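Local coordinates for protein putative solute-binding component of ABC transporter (Clostridium phytofermentans, PDB 4YS6) that probably serves as the sugar-capturing component of an ABC transporter and holds beta-D-glucose in the cleft between its two lobes, at residues Q84-I89 with L110-K115; C93-I98 with A307-G312; I121-L126 with S299-M304; V133-T138 with A314-T319; K320-G325 with V329-C334. All blocks are in the same frame, centred on the assembly; numbering follows the deposited sequence.

Contact 1. Residues Q84-I89 with L110-K115; sequences QIENMI and LAQAKK
I89 and A113 bring the two helical segments nearest, with their CA atoms 7.0 Å apart, and the segment axes run at 17° to one another with a closest approach of 10.3 Å. They belong to helices 78-90 and 107-115, neighbours on one face of the mixed sheet in a lobe of the type I periplasmic binding protein fold. Strand 95-98 lies between them in the chain, as in successive beta-alpha-beta units. The side chains I85 and L110 both reach that strand at I98.

The direct contact is narrow. I89 sends its CD1 to the methyl of A113, 4.0 Å from A113 CB. Its other branch, CG2, meets the amide of Q112, 3.7 Å from Q112 NE2. Q112 gets there because CG stands opposite the backbone N (chi1 -179°) and the chain runs on extended, across the groove between the helices. On the outer side the chain of E86 crosses Q112 at about a right angle, and E86 CG lies 4.1 Å from Q112 OE1. V109 of the second helix also touches I85, E86 and I89.

No hydrogen bond joins the segments directly, but a water spans them. It accepts from Q112 NE2 at 2.7 Å. The same water donates to E86 O at 2.8 Å, a carbonyl oxygen that also takes a bond from S90 OG.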
# COMPACT_ATOMS: atom_id res chain seq x y z
N GLN A 84 -10.80 10.85 -16.22
CA GLN A 84 -11.71 9.73 -16.02
C GLN A 84 -12.80 10.08 -15.03
O GLN A 84 -13.96 9.78 -15.27
CB GLN A 84 -10.96 8.49 -15.56
CG GLN A 84 -10.12 7.91 -16.67
CD GLN A 84 -9.27 6.74 -16.24
OE1 GLN A 84 -8.93 6.59 -15.06
NE2 GLN A 84 -8.88 5.91 -17.22
N ILE A 85 -12.44 10.76 -13.94
CA ILE A 85 -13.44 11.19 -12.96
C ILE A 85 -14.39 12.23 -13.55
O ILE A 85 -15.60 12.14 -13.36
CB ILE A 85 -12.73 11.71 -11.69
CG1 ILE A 85 -11.98 10.55 -11.04
CG2 ILE A 85 -13.73 12.31 -10.68
CD1 ILE A 85 -10.92 10.97 -10.06
N GLU A 86 -13.86 13.19 -14.32
CA GLU A 86 -14.70 14.14 -15.04
C GLU A 86 -15.73 13.41 -15.90
O GLU A 86 -16.90 13.82 -15.94
CB GLU A 86 -13.86 15.08 -15.92
CG GLU A 86 -13.24 16.21 -15.14
CD GLU A 86 -12.30 17.08 -15.96
OE1 GLU A 86 -11.93 16.68 -17.08
OE2 GLU A 86 -11.93 18.16 -15.47
N ASN A 87 -15.30 12.36 -16.59
CA ASN A 87 -16.17 11.61 -17.49
C ASN A 87 -17.20 10.82 -16.72
O ASN A 87 -18.34 10.68 -17.16
CB ASN A 87 -15.36 10.66 -18.37
CG ASN A 87 -14.51 11.39 -19.40
OD1 ASN A 87 -14.67 12.59 -19.63
ND2 ASN A 87 -13.59 10.66 -20.02
N MSE A 88 -16.81 10.27 -15.57
CA MSE A 88 -17.77 9.57 -14.71
C MSE A 88 -18.90 10.51 -14.30
O MSE A 88 -20.07 10.15 -14.32
CB MSE A 88 -17.09 9.00 -13.47
CG MSE A 88 -16.26 7.80 -13.75
SE MSE A 88 -15.09 7.37 -12.24
CE MSE A 88 -14.00 6.04 -13.19
N ILE A 89 -18.54 11.73 -13.93
CA ILE A 89 -19.53 12.70 -13.49
C ILE A 89 -20.44 13.04 -14.67
O ILE A 89 -21.66 13.16 -14.51
CB ILE A 89 -18.86 13.96 -12.94
CG1 ILE A 89 -18.05 13.61 -11.68
CG2 ILE A 89 -19.90 15.03 -12.63
CD1 ILE A 89 -17.20 14.76 -11.15
N LEU A 110 -13.01 17.08 -7.69
CA LEU A 110 -13.89 16.73 -6.57
C LEU A 110 -14.81 17.88 -6.13
O LEU A 110 -15.92 17.62 -5.61
CB LEU A 110 -13.06 16.22 -5.41
CG LEU A 110 -12.40 14.86 -5.71
CD1 LEU A 110 -11.86 14.27 -4.45
CD2 LEU A 110 -13.34 13.85 -6.41
N ALA A 111 -14.39 19.13 -6.33
CA ALA A 111 -15.27 20.27 -6.10
C ALA A 111 -16.50 20.17 -7.01
O ALA A 111 -17.60 20.48 -6.59
CB ALA A 111 -14.52 21.60 -6.33
N GLN A 112 -16.29 19.74 -8.25
CA GLN A 112 -17.38 19.53 -9.20
C GLN A 112 -18.37 18.47 -8.69
O GLN A 112 -19.59 18.62 -8.75
CB GLN A 112 -16.80 19.11 -10.56
CG GLN A 112 -17.82 18.89 -11.64
CD GLN A 112 -17.19 18.46 -12.95
OE1 GLN A 112 -15.97 18.53 -13.12
NE2 GLN A 112 -18.02 18.01 -13.88
N ALA A 113 -17.83 17.40 -8.13
CA ALA A 113 -18.68 16.34 -7.59
C ALA A 113 -19.48 16.85 -6.41
O ALA A 113 -20.68 16.62 -6.32
CB ALA A 113 -17.84 15.16 -7.19
N LYS A 114 -18.80 17.57 -5.52
CA LYS A 114 -19.43 18.14 -4.34
C LYS A 114 -20.57 19.09 -4.72
O LYS A 114 -21.65 19.02 -4.15
CB LYS A 114 -18.38 18.87 -3.49
CG LYS A 114 -18.88 19.41 -2.18
CD LYS A 114 -17.79 20.24 -1.51
CE LYS A 114 -18.23 20.79 -0.17
NZ LYS A 114 -18.34 19.71 0.85
N LYS A 115 -20.33 19.94 -5.72
CA LYS A 115 -21.36 20.86 -6.20
C LYS A 115 -22.61 20.11 -6.66
O LYS A 115 -23.73 20.60 -6.47
CB LYS A 115 -20.80 21.71 -7.34
CG LYS A 115 -21.81 22.62 -8.02
CD LYS A 115 -22.24 23.78 -7.12
CE LYS A 115 -22.90 24.90 -7.92
NZ LYS A 115 -23.42 25.96 -7.03
O HOH W 1 -17.81 16.43 -16.10

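Contact 2. Residues C93-I98 with A307-G312; sequences CKLLVI and AIMKGG. With NA (sodium ion), chain E.
L95 on strand 95-98 packs against I308 and M309 at the C-terminal end of helix 294-309. This is strand-to-helix packing in the alpha/beta/alpha sandwich of a periplasmic binding protein lobe. L95 faces this helix, while L96 reaches I85 and M88 of helix 78-90 on the other side of the sheet.

A307 starts the segment and contributes its carbonyl oxygen to a sodium site. I308 comes next and crosses L95 at about a right angle. Its CG2 lies 3.8 Å from L95 CD1, and I308 CD1 is 3.9 Å from the same methyl, so the leucine methyl rests against both branches of I308. M309, a selenomethionine, touches L95 with its CG. Its chain then bends twice (chi2 and chi3 both -80°), which brings its terminal methyl CE to K94, 3.7 Å from K94 CB. The amine of K94 turns elsewhere and bonds to G92 O. K310 points to other partners, with a salt bridge to D306 and a bond to A65 O.

G311 leaves the helical conformation with positive phi, and its N keeps a weak 3.1 Å bond to A307 O. G312 also has positive phi. The turn brings two carbonyls onto one sodium ion. The ion lies 2.4 Å from A307 O and 2.3 Å from G312 O, and a water binds it at 2.3 Å.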
# COMPACT_ATOMS: atom_id res chain seq x y z
N CYS A 93 -22.62 9.37 -12.98
CA CYS A 93 -22.30 8.63 -11.76
C CYS A 93 -22.86 9.41 -10.57
O CYS A 93 -22.75 10.63 -10.51
CB CYS A 93 -20.80 8.43 -11.60
SG CYS A 93 -20.09 7.14 -12.69
N LYS A 94 -23.47 8.68 -9.64
CA LYS A 94 -24.14 9.28 -8.49
C LYS A 94 -23.26 9.26 -7.23
O LYS A 94 -23.58 9.92 -6.25
CB LYS A 94 -25.45 8.54 -8.20
CG LYS A 94 -26.45 8.59 -9.34
CD LYS A 94 -27.07 9.97 -9.46
CE LYS A 94 -28.04 10.05 -10.63
NZ LYS A 94 -27.34 10.00 -11.94
N LEU A 95 -22.16 8.52 -7.29
CA LEU A 95 -21.23 8.34 -6.18
C LEU A 95 -19.90 7.93 -6.81
O LEU A 95 -19.87 7.18 -7.80
CB LEU A 95 -21.72 7.26 -5.19
CG LEU A 95 -20.95 7.01 -3.90
CD1 LEU A 95 -21.89 6.50 -2.80
CD2 LEU A 95 -19.79 6.01 -4.09
N LEU A 96 -18.80 8.43 -6.23
CA LEU A 96 -17.46 8.10 -6.72
C LEU A 96 -16.66 7.37 -5.66
O LEU A 96 -16.56 7.83 -4.52
CB LEU A 96 -16.71 9.36 -7.13
CG LEU A 96 -17.39 10.18 -8.23
CD1 LEU A 96 -16.78 11.58 -8.30
CD2 LEU A 96 -17.24 9.46 -9.56
N VAL A 97 -16.09 6.24 -6.05
CA VAL A 97 -15.14 5.51 -5.25
C VAL A 97 -13.78 5.70 -5.90
O VAL A 97 -13.59 5.24 -7.03
CB VAL A 97 -15.48 4.03 -5.16
CG1 VAL A 97 -14.42 3.29 -4.37
CG2 VAL A 97 -16.86 3.85 -4.53
N ILE A 98 -12.85 6.37 -5.21
CA ILE A 98 -11.61 6.79 -5.85
C ILE A 98 -10.39 6.35 -5.11
O ILE A 98 -10.20 6.70 -3.94
CB ILE A 98 -11.54 8.34 -6.02
CG1 ILE A 98 -12.69 8.82 -6.89
CG2 ILE A 98 -10.20 8.76 -6.62
CD1 ILE A 98 -12.85 10.27 -6.89
N ALA A 307 -25.28 2.48 2.34
CA ALA A 307 -25.73 3.38 3.39
C ALA A 307 -26.06 4.74 2.80
O ALA A 307 -27.09 5.34 3.12
CB ALA A 307 -24.66 3.50 4.46
N ILE A 308 -25.20 5.19 1.89
CA ILE A 308 -25.35 6.50 1.27
C ILE A 308 -26.51 6.53 0.27
O ILE A 308 -27.32 7.47 0.25
CB ILE A 308 -24.05 6.92 0.57
CG1 ILE A 308 -22.94 7.15 1.60
CG2 ILE A 308 -24.26 8.14 -0.29
CD1 ILE A 308 -21.55 7.14 1.02
N MSE A 309 -26.59 5.51 -0.57
CA MSE A 309 -27.50 5.51 -1.71
C MSE A 309 -28.89 5.01 -1.38
O MSE A 309 -29.88 5.54 -1.90
CB MSE A 309 -26.90 4.66 -2.84
CG MSE A 309 -25.58 5.20 -3.34
SE MSE A 309 -25.90 6.67 -4.58
CE MSE A 309 -26.33 5.58 -6.15
N LYS A 310 -28.97 4.01 -0.51
CA LYS A 310 -30.25 3.42 -0.12
C LYS A 310 -30.71 3.80 1.29
O LYS A 310 -31.89 3.73 1.58
CB LYS A 310 -30.16 1.89 -0.20
CG LYS A 310 -29.77 1.34 -1.59
CD LYS A 310 -29.55 -0.18 -1.52
CE LYS A 310 -29.01 -0.78 -2.83
NZ LYS A 310 -28.23 -2.07 -2.57
N GLY A 311 -29.78 4.16 2.16
CA GLY A 311 -30.12 4.54 3.52
C GLY A 311 -29.43 3.69 4.56
O GLY A 311 -29.26 2.48 4.40
N GLY A 312 -29.01 4.35 5.63
CA GLY A 312 -28.33 3.71 6.74
C GLY A 312 -27.06 4.42 7.17
O GLY A 312 -26.66 5.44 6.61
NA NA E . -27.02 6.94 4.88
O HOH W 2 -24.80 7.55 5.09

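Contact 3. Residues I121-L126 with S299-M304; sequences IAYDRL and SQVVKM. With BGC (beta-D-glucopyranose), chain D.
The ring of Y123 meets V301 CG2 obliquely. The methyl lies 3.8 Å from Y123 CD2 and almost as near CE2. CG of Y123 stands opposite the backbone N (chi1 -174°), which carries the ring to V301, and its OH bonds to D54. The other flat group, the guanidinium of R125, presents its edge to the bound glucose. R125 NE donates to sugar O1 at 2.9 Å, near the guanidinium plane. R125 NH2 donates to the ring oxygen O5 at 3.0 Å, and this hydrogen bond is almost straight, with an N-H...O angle of 173°. R125 NH1 bonds to S100 O, which helps fix the rotation of the group. D124 OD2 accepts from sugar O2 at 2.8 Å, while D124 OD1 pairs with R50.

Farther from the sugar, the packing is apolar. I121 CD1 touches M304 CB at 3.8 Å, and I121 CG2 lies 4.0 Å from the selenium of M304.

Strand 119-123 lies over helix 294-309, the short segments running nearly antiparallel at 175°. Just past the strand's C-terminal end, D124 and R125 enter the sugar pocket. Ligand-binding loops at the ends of parallel strands are typical of the interlobe cleft in type I periplasmic binding proteins.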
# COMPACT_ATOMS: atom_id res chain seq x y z
N ILE A 121 -16.00 8.49 -1.81
CA ILE A 121 -15.33 7.58 -0.89
C ILE A 121 -13.89 7.46 -1.35
O ILE A 121 -13.62 7.09 -2.49
CB ILE A 121 -16.03 6.19 -0.85
CG1 ILE A 121 -17.48 6.32 -0.37
CG2 ILE A 121 -15.28 5.25 0.04
CD1 ILE A 121 -18.28 5.06 -0.48
N ALA A 122 -12.97 7.80 -0.46
CA ALA A 122 -11.54 7.57 -0.70
C ALA A 122 -11.27 6.10 -0.46
O ALA A 122 -11.53 5.60 0.64
CB ALA A 122 -10.70 8.40 0.20
N TYR A 123 -10.76 5.42 -1.48
CA TYR A 123 -10.51 4.00 -1.45
C TYR A 123 -9.03 3.75 -1.23
O TYR A 123 -8.21 4.09 -2.08
CB TYR A 123 -10.94 3.34 -2.78
CG TYR A 123 -10.85 1.84 -2.77
CD1 TYR A 123 -9.65 1.19 -3.00
CD2 TYR A 123 -11.98 1.07 -2.53
CE1 TYR A 123 -9.57 -0.20 -2.97
CE2 TYR A 123 -11.92 -0.30 -2.50
CZ TYR A 123 -10.73 -0.94 -2.71
OH TYR A 123 -10.70 -2.31 -2.68
N ASP A 124 -8.72 3.15 -0.07
CA ASP A 124 -7.39 2.72 0.37
C ASP A 124 -6.42 3.84 0.67
O ASP A 124 -5.77 3.82 1.74
CB ASP A 124 -6.74 1.77 -0.62
CG ASP A 124 -5.56 1.07 -0.00
OD1 ASP A 124 -5.74 0.02 0.68
OD2 ASP A 124 -4.44 1.62 -0.11
N ARG A 125 -6.30 4.80 -0.25
CA ARG A 125 -5.47 5.99 -0.09
C ARG A 125 -6.32 7.19 0.24
O ARG A 125 -7.37 7.39 -0.35
CB ARG A 125 -4.70 6.27 -1.37
CG ARG A 125 -3.80 5.11 -1.78
CD ARG A 125 -3.33 5.29 -3.20
NE ARG A 125 -2.31 4.29 -3.57
CZ ARG A 125 -1.70 4.24 -4.75
NH1 ARG A 125 -2.02 5.08 -5.71
NH2 ARG A 125 -0.76 3.34 -4.98
N LEU A 126 -5.87 8.02 1.17
CA LEU A 126 -6.66 9.17 1.56
C LEU A 126 -6.50 10.32 0.54
O LEU A 126 -5.41 10.62 0.07
CB LEU A 126 -6.28 9.59 2.97
CG LEU A 126 -7.13 10.69 3.61
CD1 LEU A 126 -8.58 10.30 3.72
CD2 LEU A 126 -6.55 11.09 4.97
N SER A 299 -15.98 -5.14 0.22
CA SER A 299 -17.24 -5.39 0.92
C SER A 299 -17.62 -4.22 1.83
O SER A 299 -18.78 -3.81 1.88
CB SER A 299 -17.14 -6.69 1.73
OG SER A 299 -18.36 -6.89 2.43
N GLN A 300 -16.63 -3.67 2.52
CA GLN A 300 -16.88 -2.57 3.44
C GLN A 300 -17.28 -1.33 2.65
O GLN A 300 -18.18 -0.59 3.05
CB GLN A 300 -15.66 -2.29 4.30
CG GLN A 300 -15.40 -3.36 5.33
CD GLN A 300 -16.61 -3.59 6.22
OE1 GLN A 300 -17.21 -4.66 6.20
NE2 GLN A 300 -16.99 -2.57 6.96
N VAL A 301 -16.62 -1.11 1.51
CA VAL A 301 -16.98 0.04 0.68
C VAL A 301 -18.41 -0.08 0.14
O VAL A 301 -19.18 0.90 0.15
CB VAL A 301 -15.98 0.22 -0.45
CG1 VAL A 301 -16.48 1.25 -1.48
CG2 VAL A 301 -14.67 0.65 0.15
N VAL A 302 -18.82 -1.28 -0.29
CA VAL A 302 -20.18 -1.44 -0.79
C VAL A 302 -21.19 -1.21 0.34
O VAL A 302 -22.25 -0.67 0.08
CB VAL A 302 -20.38 -2.81 -1.45
CG1 VAL A 302 -21.84 -3.05 -1.83
CG2 VAL A 302 -19.48 -2.90 -2.70
N LYS A 303 -20.85 -1.58 1.57
CA LYS A 303 -21.73 -1.23 2.71
C LYS A 303 -21.89 0.29 2.85
O LYS A 303 -22.99 0.79 3.18
CB LYS A 303 -21.19 -1.80 4.02
CG LYS A 303 -21.28 -3.31 4.09
CD LYS A 303 -20.69 -3.79 5.39
CE LYS A 303 -20.52 -5.29 5.40
NZ LYS A 303 -19.83 -5.70 6.66
N MSE A 304 -20.81 1.03 2.63
CA MSE A 304 -20.86 2.50 2.66
C MSE A 304 -21.71 3.04 1.51
O MSE A 304 -22.51 3.94 1.70
CB MSE A 304 -19.45 3.12 2.59
CG MSE A 304 -18.60 2.75 3.75
SE MSE A 304 -16.85 3.57 3.37
CE MSE A 304 -16.12 3.53 5.15
C2 BGC D . -1.36 0.53 -0.88
C3 BGC D . -0.43 -0.64 -0.93
C4 BGC D . 0.18 -0.83 -2.26
C5 BGC D . 0.83 0.42 -2.77
C6 BGC D . 1.28 0.34 -4.21
C1 BGC D . -0.58 1.81 -1.27
O1 BGC D . -1.32 2.86 -1.27
O2 BGC D . -1.88 0.68 0.43
O3 BGC D . -1.24 -1.82 -0.55
O4 BGC D . 1.24 -1.82 -2.22
O5 BGC D . -0.16 1.50 -2.68
O6 BGC D . 0.28 -0.23 -5.05

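Contact 4. Residues V133-T138 with A314-T319; sequences VSYYAT and APVNDT. With NA (sodium ion), chain H.
Y135 and A314 form a CH-pi contact. A314 CB sits over one face of the Y135 ring, 3.9 Å from its centroid and 21° off the normal, offset toward the rim near CZ. Y135 CG lies anti to the carbonyl carbon (chi1 -62°), which turns the ring toward A314. A second apolar touch comes from V316. Its CG1 reaches the Y135 ring obliquely, 3.9 Å from Y135 CD1, and the two side chains cross at about a right angle.

The polar links run through water. One water lies 3.0 Å from Y135 OH and accepts from A314 N at 2.9 Å, so the same pair that packs face-on is also bridged at the phenol end.

A sodium ion is bound by V316 O at 2.4 Å and by three waters. One of these waters also accepts from V316 N, so both polar backbone atoms of V316 serve the site.

The loop 314-319 leads from helix 294-309 toward strand 331-339. N317 and D318 both face S331 in a classic beta bulge. Y135 also packs on M304 of helix 294-309, and A137 touches L297 and V301. Backbone bonds join Y135 and A137 to A122, and Y136 to P330 and Y332. Strand 135-139 therefore lies between strands 119-123 and 331-339.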
# COMPACT_ATOMS: atom_id res chain seq x y z
N VAL A 133 -14.52 14.96 0.53
CA VAL A 133 -14.34 13.54 0.84
C VAL A 133 -15.30 13.15 1.97
O VAL A 133 -15.27 13.75 3.05
CB VAL A 133 -12.90 13.22 1.26
CG1 VAL A 133 -12.73 11.72 1.53
CG2 VAL A 133 -11.90 13.69 0.17
N SER A 134 -16.18 12.18 1.71
CA SER A 134 -17.23 11.79 2.64
C SER A 134 -16.72 10.77 3.65
O SER A 134 -16.93 10.90 4.87
CB SER A 134 -18.42 11.18 1.87
OG SER A 134 -18.88 12.05 0.82
N TYR A 135 -16.08 9.73 3.12
CA TYR A 135 -15.61 8.57 3.87
C TYR A 135 -14.31 8.05 3.31
O TYR A 135 -13.94 8.34 2.17
CB TYR A 135 -16.64 7.43 3.87
CG TYR A 135 -17.95 7.81 4.52
CD1 TYR A 135 -18.10 7.79 5.91
CD2 TYR A 135 -19.02 8.23 3.76
CE1 TYR A 135 -19.28 8.19 6.49
CE2 TYR A 135 -20.21 8.62 4.34
CZ TYR A 135 -20.33 8.60 5.69
OH TYR A 135 -21.51 8.99 6.24
N TYR A 136 -13.63 7.27 4.14
CA TYR A 136 -12.34 6.66 3.81
C TYR A 136 -12.41 5.20 4.25
O TYR A 136 -12.77 4.90 5.39
CB TYR A 136 -11.22 7.39 4.52
CG TYR A 136 -9.81 6.88 4.32
CD1 TYR A 136 -9.37 6.43 3.10
CD2 TYR A 136 -8.91 6.89 5.39
CE1 TYR A 136 -8.05 6.01 2.92
CE2 TYR A 136 -7.61 6.47 5.23
CZ TYR A 136 -7.18 6.03 4.02
OH TYR A 136 -5.86 5.63 3.91
N ALA A 137 -12.06 4.29 3.33
CA ALA A 137 -11.98 2.87 3.62
C ALA A 137 -10.58 2.40 3.33
O ALA A 137 -10.09 2.59 2.23
CB ALA A 137 -12.93 2.10 2.79
N THR A 138 -9.95 1.75 4.29
CA THR A 138 -8.56 1.34 4.09
C THR A 138 -8.22 0.20 5.07
O THR A 138 -9.09 -0.27 5.81
CB THR A 138 -7.63 2.55 4.27
OG1 THR A 138 -6.29 2.21 3.89
CG2 THR A 138 -7.66 3.03 5.72
N ALA A 314 -23.19 4.51 7.39
CA ALA A 314 -22.01 4.00 6.70
C ALA A 314 -21.06 3.45 7.75
O ALA A 314 -20.75 4.15 8.71
CB ALA A 314 -21.33 5.09 5.88
N PRO A 315 -20.59 2.21 7.58
CA PRO A 315 -19.77 1.67 8.67
C PRO A 315 -18.44 2.40 8.82
O PRO A 315 -17.70 2.53 7.86
CB PRO A 315 -19.53 0.21 8.27
CG PRO A 315 -20.60 -0.09 7.25
CD PRO A 315 -20.88 1.19 6.55
N VAL A 316 -18.15 2.85 10.02
CA VAL A 316 -16.87 3.46 10.34
C VAL A 316 -16.41 2.94 11.69
O VAL A 316 -17.23 2.59 12.56
CB VAL A 316 -16.94 5.01 10.33
CG1 VAL A 316 -17.47 5.50 9.00
CG2 VAL A 316 -17.79 5.53 11.42
N ASN A 317 -15.10 2.85 11.86
CA ASN A 317 -14.55 2.44 13.14
C ASN A 317 -13.39 3.31 13.60
O ASN A 317 -12.76 3.02 14.60
CB ASN A 317 -14.15 0.95 13.11
CG ASN A 317 -13.02 0.65 12.15
OD1 ASN A 317 -12.41 1.54 11.56
ND2 ASN A 317 -12.75 -0.64 11.99
N ASP A 318 -13.19 4.44 12.93
CA ASP A 318 -12.09 5.34 13.29
C ASP A 318 -12.41 6.72 12.74
O ASP A 318 -12.51 6.90 11.53
CB ASP A 318 -10.76 4.85 12.74
CG ASP A 318 -9.60 5.71 13.19
OD1 ASP A 318 -9.61 6.93 12.91
OD2 ASP A 318 -8.69 5.18 13.84
N THR A 319 -12.62 7.67 13.63
CA THR A 319 -12.73 9.08 13.25
C THR A 319 -11.77 9.87 14.10
O THR A 319 -12.15 10.83 14.74
CB THR A 319 -14.14 9.60 13.41
OG1 THR A 319 -14.44 9.66 14.80
CG2 THR A 319 -15.12 8.67 12.71
NA NA H . -19.28 1.81 13.45
O HOH W 3 -23.54 7.39 7.72
O HOH W 4 -20.57 2.89 11.94
O HOH W 5 -17.73 0.04 14.86
O HOH W 6 -19.24 -0.14 12.24

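Contact 5. Residues K320-G325 with V329-C334; sequences KSYDNG and VPSYLC
V329 N donates to Y322 O at 2.9 Å, with an N-H...O angle of 170°. This bond closes a short loop just before strand 331-339, in a lobe of the type I periplasmic binding protein fold. An Asx turn lies inside the loop, where D323 OD1 accepts from G325 N at 2.8 Å.

Side chains pack around this bond. Y322 CG lies anti to the carbonyl carbon (chi1 -73°), turning the ring toward L333. L333 meets that ring obliquely, with Y322 CE2 3.8 Å from L333 CD1. The ring also stacks with F181, meets Y136 edge-to-face and bonds through OH to N141. Toward the turn, N324 crosses V329 at about a right angle, and N324 CB is 3.9 Å from V329 CG2. N324 ND2 donates to I127 O and S130 O, while OD1 accepts from N326 N and G327 N.

A water accepts from Y322 N at 3.0 Å and lies beside V329 O. That carbonyl oxygen also takes a 2.9 Å bond from S331 OG, which approaches from above the carbonyl plane, 44° out of it.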
# COMPACT_ATOMS: atom_id res chain seq x y z
N LYS A 320 -10.50 9.45 14.09
CA LYS A 320 -9.45 10.08 14.89
C LYS A 320 -8.06 9.97 14.25
O LYS A 320 -7.17 10.78 14.56
CB LYS A 320 -9.43 9.47 16.30
CG LYS A 320 -9.27 7.95 16.31
CD LYS A 320 -9.46 7.36 17.71
CE LYS A 320 -9.56 5.84 17.66
NZ LYS A 320 -9.72 5.25 19.01
N SER A 321 -7.87 9.00 13.36
CA SER A 321 -6.52 8.72 12.85
C SER A 321 -6.17 9.47 11.58
O SER A 321 -4.99 9.76 11.33
CB SER A 321 -6.34 7.23 12.57
OG SER A 321 -6.38 6.47 13.77
N TYR A 322 -7.17 9.76 10.76
CA TYR A 322 -6.91 10.27 9.41
C TYR A 322 -7.49 11.66 9.21
O TYR A 322 -8.69 11.84 9.03
CB TYR A 322 -7.45 9.29 8.38
CG TYR A 322 -6.59 8.05 8.29
CD1 TYR A 322 -5.37 8.08 7.62
CD2 TYR A 322 -6.96 6.87 8.91
CE1 TYR A 322 -4.58 6.94 7.55
CE2 TYR A 322 -6.17 5.74 8.83
CZ TYR A 322 -4.98 5.79 8.17
OH TYR A 322 -4.20 4.65 8.11
N ASP A 323 -6.60 12.64 9.28
CA ASP A 323 -6.91 14.03 8.97
C ASP A 323 -6.41 14.28 7.56
O ASP A 323 -5.22 14.06 7.28
CB ASP A 323 -6.22 14.95 9.98
CG ASP A 323 -6.59 16.42 9.80
OD1 ASP A 323 -6.74 16.90 8.66
OD2 ASP A 323 -6.73 17.10 10.84
N ASN A 324 -7.28 14.68 6.65
CA ASN A 324 -6.84 14.81 5.27
C ASN A 324 -6.33 16.21 4.93
O ASN A 324 -6.08 16.53 3.78
CB ASN A 324 -7.96 14.41 4.30
CG ASN A 324 -8.95 15.53 4.02
OD1 ASN A 324 -9.22 16.40 4.87
ND2 ASN A 324 -9.53 15.49 2.82
N GLY A 325 -6.17 17.05 5.94
CA GLY A 325 -5.72 18.42 5.72
C GLY A 325 -6.87 19.41 5.85
O GLY A 325 -6.67 20.55 6.27
N VAL A 329 -11.50 12.58 8.56
CA VAL A 329 -12.41 11.89 7.64
C VAL A 329 -12.89 10.61 8.32
O VAL A 329 -12.08 9.84 8.81
CB VAL A 329 -11.72 11.58 6.29
CG1 VAL A 329 -12.67 10.82 5.39
CG2 VAL A 329 -11.25 12.87 5.63
N PRO A 330 -14.21 10.42 8.41
CA PRO A 330 -14.68 9.18 9.05
C PRO A 330 -14.23 7.99 8.26
O PRO A 330 -14.41 7.97 7.03
CB PRO A 330 -16.20 9.31 9.03
CG PRO A 330 -16.48 10.76 8.79
CD PRO A 330 -15.31 11.32 8.04
N SER A 331 -13.60 7.04 8.95
CA SER A 331 -12.91 5.93 8.28
C SER A 331 -13.29 4.57 8.78
O SER A 331 -13.70 4.39 9.94
CB SER A 331 -11.40 6.07 8.42
OG SER A 331 -10.95 7.35 7.99
N TYR A 332 -13.15 3.58 7.91
CA TYR A 332 -13.20 2.18 8.32
C TYR A 332 -11.86 1.58 8.03
O TYR A 332 -11.42 1.58 6.88
CB TYR A 332 -14.30 1.40 7.62
CG TYR A 332 -14.51 0.07 8.29
CD1 TYR A 332 -13.69 -1.00 8.02
CD2 TYR A 332 -15.50 -0.08 9.24
CE1 TYR A 332 -13.86 -2.22 8.67
CE2 TYR A 332 -15.68 -1.29 9.90
CZ TYR A 332 -14.85 -2.35 9.60
OH TYR A 332 -15.02 -3.55 10.25
N LEU A 333 -11.22 1.07 9.08
CA LEU A 333 -9.90 0.44 8.98
C LEU A 333 -10.04 -1.07 9.13
O LEU A 333 -10.44 -1.56 10.20
CB LEU A 333 -8.98 0.97 10.07
CG LEU A 333 -8.24 2.29 9.85
CD1 LEU A 333 -9.11 3.38 9.29
CD2 LEU A 333 -7.56 2.75 11.15
N CYS A 334 -9.75 -1.80 8.06
CA CYS A 334 -9.71 -3.26 8.10
C CYS A 334 -8.36 -3.73 8.66
O CYS A 334 -7.35 -3.03 8.62
CB CYS A 334 -9.92 -3.85 6.71
SG CYS A 334 -11.44 -3.36 5.81
O HOH W 7 -10.11 9.10 10.89

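In the fold
From the N terminus, contact 1 closes first, joining two helices across a short span that includes strand 95-98. Contact 2 opens within that span, so the two cross, and it closes far along the chain at the end of helix 294-309. Contact 3 falls wholly within the span of contact 2 and uses the same helix with the next strand, 119-123. Contact 4 opens later but closes after both, so it crosses contacts 2 and 3. It ties strand 135-139 to the loop beyond the helix. Contact 5 follows in series as a local closure that folds the preceding loop back on the start of strand 331-339. Contacts 1 and 2 lie on opposite faces of one sheet, and contacts 2 to 5 follow its strands across.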